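Local coordinates for protein iron aquisition yersiniabactin synthesis enzyme, YbtT (Escherichia coli, PDB 6BA9) that probably hydrolyses thioesters as a low-specificity type II thioesterase that maintains production of the metallophore yersiniabactin by its NRPS/PKS assembly line, at residues 68-71 / 72-76; 45-48 / 49-53. The protein carries 1 engineered substitution. All blocks are in the same frame, centred on the assembly; numbering follows the deposited sequence.

Contact 1. Residues 68-71 / 72-76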
loop_
_atom_site.group_PDB
_atom_site.type_symbol
_atom_site.label_atom_id
_atom_site.label_comp_id
_atom_site.label_asym_id
_atom_site.label_seq_id
_atom_site.Cartn_x
_atom_site.Cartn_y
_atom_site.Cartn_z
ATOM N N ALA A 68 11.040 3.774 6.532
ATOM C CA ALA A 68 12.315 3.469 7.171
ATOM C C ALA A 68 12.194 2.255 8.080
ATOM O O ALA A 68 13.064 1.379 8.081
ATOM C CB ALA A 68 12.800 4.676 7.970
ATOM N N LEU A 69 11.130 2.180 8.866
ATOM C CA LEU A 69 10.918 1.012 9.714
ATOM C C LEU A 69 10.797 -0.251 8.871
ATOM O O LEU A 69 11.396 -1.286 9.176
ATOM C CB LEU A 69 9.670 1.204 10.575
ATOM C CG LEU A 69 9.730 2.242 11.687
ATOM C CD1 LEU A 69 8.343 2.375 12.287
ATOM C CD2 LEU A 69 10.737 1.845 12.781
ATOM N N LEU A 70 10.024 -0.187 7.800
ATOM C CA LEU A 70 9.807 -1.363 6.971
ATOM C C LEU A 70 11.079 -1.772 6.245
ATOM O O LEU A 70 11.403 -2.957 6.193
ATOM C CB LEU A 70 8.646 -1.124 6.005
ATOM C CG LEU A 70 8.317 -2.309 5.092
ATOM C CD1 LEU A 70 7.912 -3.566 5.884
ATOM C CD2 LEU A 70 7.202 -1.922 4.106
ATOM N N ALA A 71 11.813 -0.814 5.679
ATOM C CA ALA A 71 13.028 -1.177 4.955
ATOM C C ALA A 71 14.042 -1.825 5.887
ATOM O O ALA A 71 14.696 -2.813 5.523
ATOM C CB ALA A 71 13.624 0.066 4.301
ATOM N N ASN A 72 14.177 -1.290 7.099
ATOM C CA ASN A 72 15.101 -1.904 8.053
ATOM C C ASN A 72 14.670 -3.312 8.398
ATOM O O ASN A 72 15.499 -4.228 8.432
ATOM C CB ASN A 72 15.215 -1.064 9.322
ATOM C CG ASN A 72 15.883 0.278 9.075
ATOM O OD1 ASN A 72 16.331 0.568 7.970
ATOM N ND2 ASN A 72 15.899 1.111 10.085
ATOM N N GLU A 73 13.373 -3.518 8.620
ATOM C CA GLU A 73 12.890 -4.852 8.941
ATOM C C GLU A 73 13.151 -5.827 7.803
ATOM O O GLU A 73 13.599 -6.957 8.036
ATOM C CB GLU A 73 11.397 -4.794 9.265
ATOM C CG GLU A 73 10.779 -6.168 9.510
ATOM C CD GLU A 73 9.369 -6.074 10.040
ATOM O OE1 GLU A 73 9.107 -5.185 10.885
ATOM O OE2 GLU A 73 8.525 -6.881 9.596
ATOM N N LEU A 74 12.881 -5.416 6.569
ATOM C CA LEU A 74 13.083 -6.298 5.427
ATOM C C LEU A 74 14.563 -6.580 5.203
ATOM O O LEU A 74 14.933 -7.711 4.894
ATOM C CB LEU A 74 12.409 -5.723 4.182
ATOM C CG LEU A 74 10.885 -5.627 4.287
ATOM C CD1 LEU A 74 10.338 -5.019 3.040
ATOM C CD2 LEU A 74 10.244 -6.968 4.527
ATOM N N GLU A 75 15.424 -5.570 5.349
ATOM C CA GLU A 75 16.858 -5.809 5.211
ATOM C C GLU A 75 17.347 -6.843 6.213
ATOM O O GLU A 75 18.250 -7.634 5.901
ATOM C CB GLU A 75 17.612 -4.491 5.367
ATOM C CG GLU A 75 19.131 -4.633 5.280
ATOM C CD GLU A 75 19.876 -3.315 5.263
ATOM O OE1 GLU A 75 19.305 -2.259 5.624
ATOM O OE2 GLU A 75 21.080 -3.344 4.881
ATOM N N ALA A 76 16.790 -6.831 7.425
ATOM C CA ALA A 76 17.200 -7.740 8.485
ATOM C C ALA A 76 16.636 -9.139 8.301
ATOM O O ALA A 76 17.268 -10.111 8.735
ATOM C CB ALA A 76 16.740 -7.191 9.835
#
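Helix 63-77, one of the helices flanking the central sheet of this alpha/beta-hydrolase fold, carries Leu70 and Leu74 on its buried side, one turn apart. The two leucines reach each other obliquely through their branches: CG of Leu70 lies 4.0 Å from CD1 of Leu74, and Leu70 CD1 also meets Leu74 CG. Their first torsions differ. Leu70 swings CG away from its backbone N (chi1 -179°), whereas Leu74 sets CG beside its own N (chi1 -64°), which brings Leu74 CG to 3.3 Å from Leu70 O. That same Leu70 O accepts Leu74 N at 2.9 Å. Three more i to i+4 bonds cross from 68-71 to 72-76: Asn72 N to Ala68 O, Glu73 N to Leu69 O and Glu75 N to Ala71 O. Asn72 folds back along the helix, its CG 3.2 Å from Ala68 O, but its OD1 is taken by Arg106, which also makes a salt bridge with Glu75. The carboxylate of Glu73 instead receives the backbone N-H groups of Met2 and Cys3. Ala71, small and buried, packs against Thr99, Leu102 and Leu103 of helix 91-105. The helix thus divides its chemistry by face: Leu70, Ala71 and Leu74 face the interior, while acidic and amide groups tie it to Arg106 and the N-terminal strand region.

Contact 2. Residues 45-48 / 49-53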
loop_
_atom_site.group_PDB
_atom_site.type_symbol
_atom_site.label_atom_id
_atom_site.label_comp_id
_atom_site.label_asym_id
_atom_site.label_seq_id
_atom_site.Cartn_x
_atom_site.Cartn_y
_atom_site.Cartn_z
ATOM N N LEU A 45 1.597 -9.133 5.064
ATOM C CA LEU A 45 0.908 -7.856 5.174
ATOM C C LEU A 45 1.629 -6.999 6.208
ATOM O O LEU A 45 1.991 -7.482 7.293
ATOM C CB LEU A 45 -0.548 -8.074 5.627
ATOM C CG LEU A 45 -1.417 -6.823 5.751
ATOM C CD1 LEU A 45 -1.714 -6.206 4.403
ATOM C CD2 LEU A 45 -2.718 -7.175 6.491
ATOM N N VAL A 46 1.827 -5.733 5.877
ATOM C CA VAL A 46 2.473 -4.772 6.771
ATOM C C VAL A 46 1.415 -4.166 7.692
ATOM O O VAL A 46 0.355 -3.734 7.229
ATOM C CB VAL A 46 3.181 -3.675 5.962
ATOM C CG1 VAL A 46 3.882 -2.691 6.887
ATOM C CG2 VAL A 46 4.184 -4.279 5.003
ATOM N N THR A 47 1.706 -4.126 8.991
ATOM C CA THR A 47 0.843 -3.495 9.988
ATOM C C THR A 47 1.357 -2.098 10.298
ATOM O O THR A 47 2.527 -1.941 10.663
ATOM C CB THR A 47 0.888 -4.292 11.291
ATOM O OG1 THR A 47 0.621 -5.673 11.045
ATOM C CG2 THR A 47 -0.101 -3.751 12.294
ATOM N N TRP A 48 0.496 -1.097 10.187
ATOM C CA TRP A 48 0.858 0.236 10.644
ATOM C C TRP A 48 0.838 0.285 12.176
ATOM O O TRP A 48 -0.108 -0.216 12.804
ATOM C CB TRP A 48 -0.114 1.276 10.105
ATOM C CG TRP A 48 -0.249 1.422 8.597
ATOM C CD1 TRP A 48 -1.376 1.816 7.948
ATOM C CD2 TRP A 48 0.757 1.219 7.576
ATOM N NE1 TRP A 48 -1.152 1.884 6.592
ATOM C CE2 TRP A 48 0.135 1.512 6.334
ATOM C CE3 TRP A 48 2.094 0.816 7.576
ATOM C CZ2 TRP A 48 0.799 1.420 5.121
ATOM C CZ3 TRP A 48 2.756 0.724 6.353
ATOM C CH2 TRP A 48 2.093 1.030 5.143
ATOM N N PRO A 49 1.861 0.844 12.814
ATOM C CA PRO A 49 1.827 0.986 14.272
ATOM C C PRO A 49 0.514 1.591 14.758
ATOM O O PRO A 49 -0.104 2.450 14.104
ATOM C CB PRO A 49 3.033 1.889 14.554
ATOM C CG PRO A 49 4.006 1.528 13.464
ATOM C CD PRO A 49 3.151 1.278 12.250
ATOM N N GLY A 50 0.058 1.075 15.900
ATOM C CA GLY A 50 -1.123 1.561 16.576
ATOM C C GLY A 50 -2.300 0.613 16.564
ATOM O O GLY A 50 -3.339 0.947 17.150
ATOM N N ARG A 51 -2.203 -0.526 15.888
ATOM C CA ARG A 51 -3.316 -1.455 15.794
ATOM C C ARG A 51 -2.774 -2.869 15.706
ATOM O O ARG A 51 -1.570 -3.089 15.517
ATOM C CB ARG A 51 -4.176 -1.158 14.563
ATOM C CG ARG A 51 -3.477 -1.488 13.238
ATOM C CD ARG A 51 -3.749 -0.441 12.135
ATOM N NE ARG A 51 -3.004 0.798 12.382
ATOM C CZ ARG A 51 -3.178 1.933 11.712
ATOM N NH1 ARG A 51 -4.102 2.019 10.751
ATOM N NH2 ARG A 51 -2.449 2.987 12.025
ATOM N N ASP A 52 -3.685 -3.833 15.782
ATOM C CA ASP A 52 -3.352 -5.264 15.666
ATOM C C ASP A 52 -2.282 -5.589 16.711
ATOM O O ASP A 52 -2.417 -5.137 17.859
ATOM C CB ASP A 52 -3.020 -5.627 14.229
ATOM C CG ASP A 52 -4.182 -5.412 13.277
ATOM O OD1 ASP A 52 -5.363 -5.374 13.696
ATOM O OD2 ASP A 52 -3.906 -5.256 12.064
ATOM N N ARG A 53 -1.214 -6.310 16.369
ATOM C CA ARG A 53 -0.191 -6.655 17.357
ATOM C C ARG A 53 0.628 -5.450 17.792
ATOM O O ARG A 53 1.450 -5.579 18.707
ATOM C CB ARG A 53 0.765 -7.705 16.776
ATOM C CG ARG A 53 0.074 -8.983 16.405
ATOM C CD ARG A 53 1.000 -9.930 15.662
ATOM N NE ARG A 53 0.278 -11.134 15.264
ATOM C CZ ARG A 53 0.796 -12.130 14.555
ATOM N NH1 ARG A 53 2.063 -12.088 14.147
ATOM N NH2 ARG A 53 0.037 -13.175 14.251
HETATM O O HOH W 1 -2.041 -6.025 10.224
HETATM O O HOH W 2 0.190 -6.925 13.639
#
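From CB, the Arg51 side chain turns its CG between the backbone N and the carbonyl carbon (chi1 70°) and, bending at chi2 and chi3, comes back alongside Trp48. Arg51 CG lies 3.6 Å from Trp48 O and also approaches CG2 of Thr47. CD continues past the same carbonyl, and NE gives it a weak, strongly bent hydrogen bond, 3.1 Å from Arg51 NE to Trp48 O at an N-H...O angle of 122°. Beyond NE, one face of the guanidinium rests on Trp48 CB, which is 3.5 Å from Arg51 CZ. NH2 then makes a much straighter bond, 3.2 Å from Arg51 NH2 to Pro49 O, the acceptor lying close to the guanidinium plane. Arg51 NH1 comes to the edge of the indole, 3.9 Å from Trp48 CD1, with the ring and guanidinium planes 82° apart; its charged partner is Asp168. The backbone spanned by this side chain is a type II beta turn from Trp48 to Arg51, just beyond strand 42-46, and Gly50 and Arg51 form a G1 beta bulge opposite Leu54. Gly50 takes a positive phi, a conformation that glycine adopts readily. Thr47 CG2 touches Arg51 O and Asp52 CB. Thr47 OG1, bonded to Met2 O, also meets two waters: one donates to Asp52 OD2, which receives Ser27 N as well, and the other, 2.9 Å from Thr47 OG1, accepts Arg53 N.

How the contacts relate
Contact 2 lies at the end of strand 42-46 and contact 1 on helix 63-77, the next helix or strand in the chain, with their centres about 15 Å apart. They meet directly where Leu70 CD1 of 68-71 packs 3.9 Å from Val46 CG2 of 45-48, joining the helix to the sheet through hydrocarbon. Leu66 of the same helix touches Trp48 and Pro49, extending this interface to the turn. Met2 bonds to both contacts through its backbone, so the N-terminal segment bridges them. Both contacts lie in the thioesterase domain.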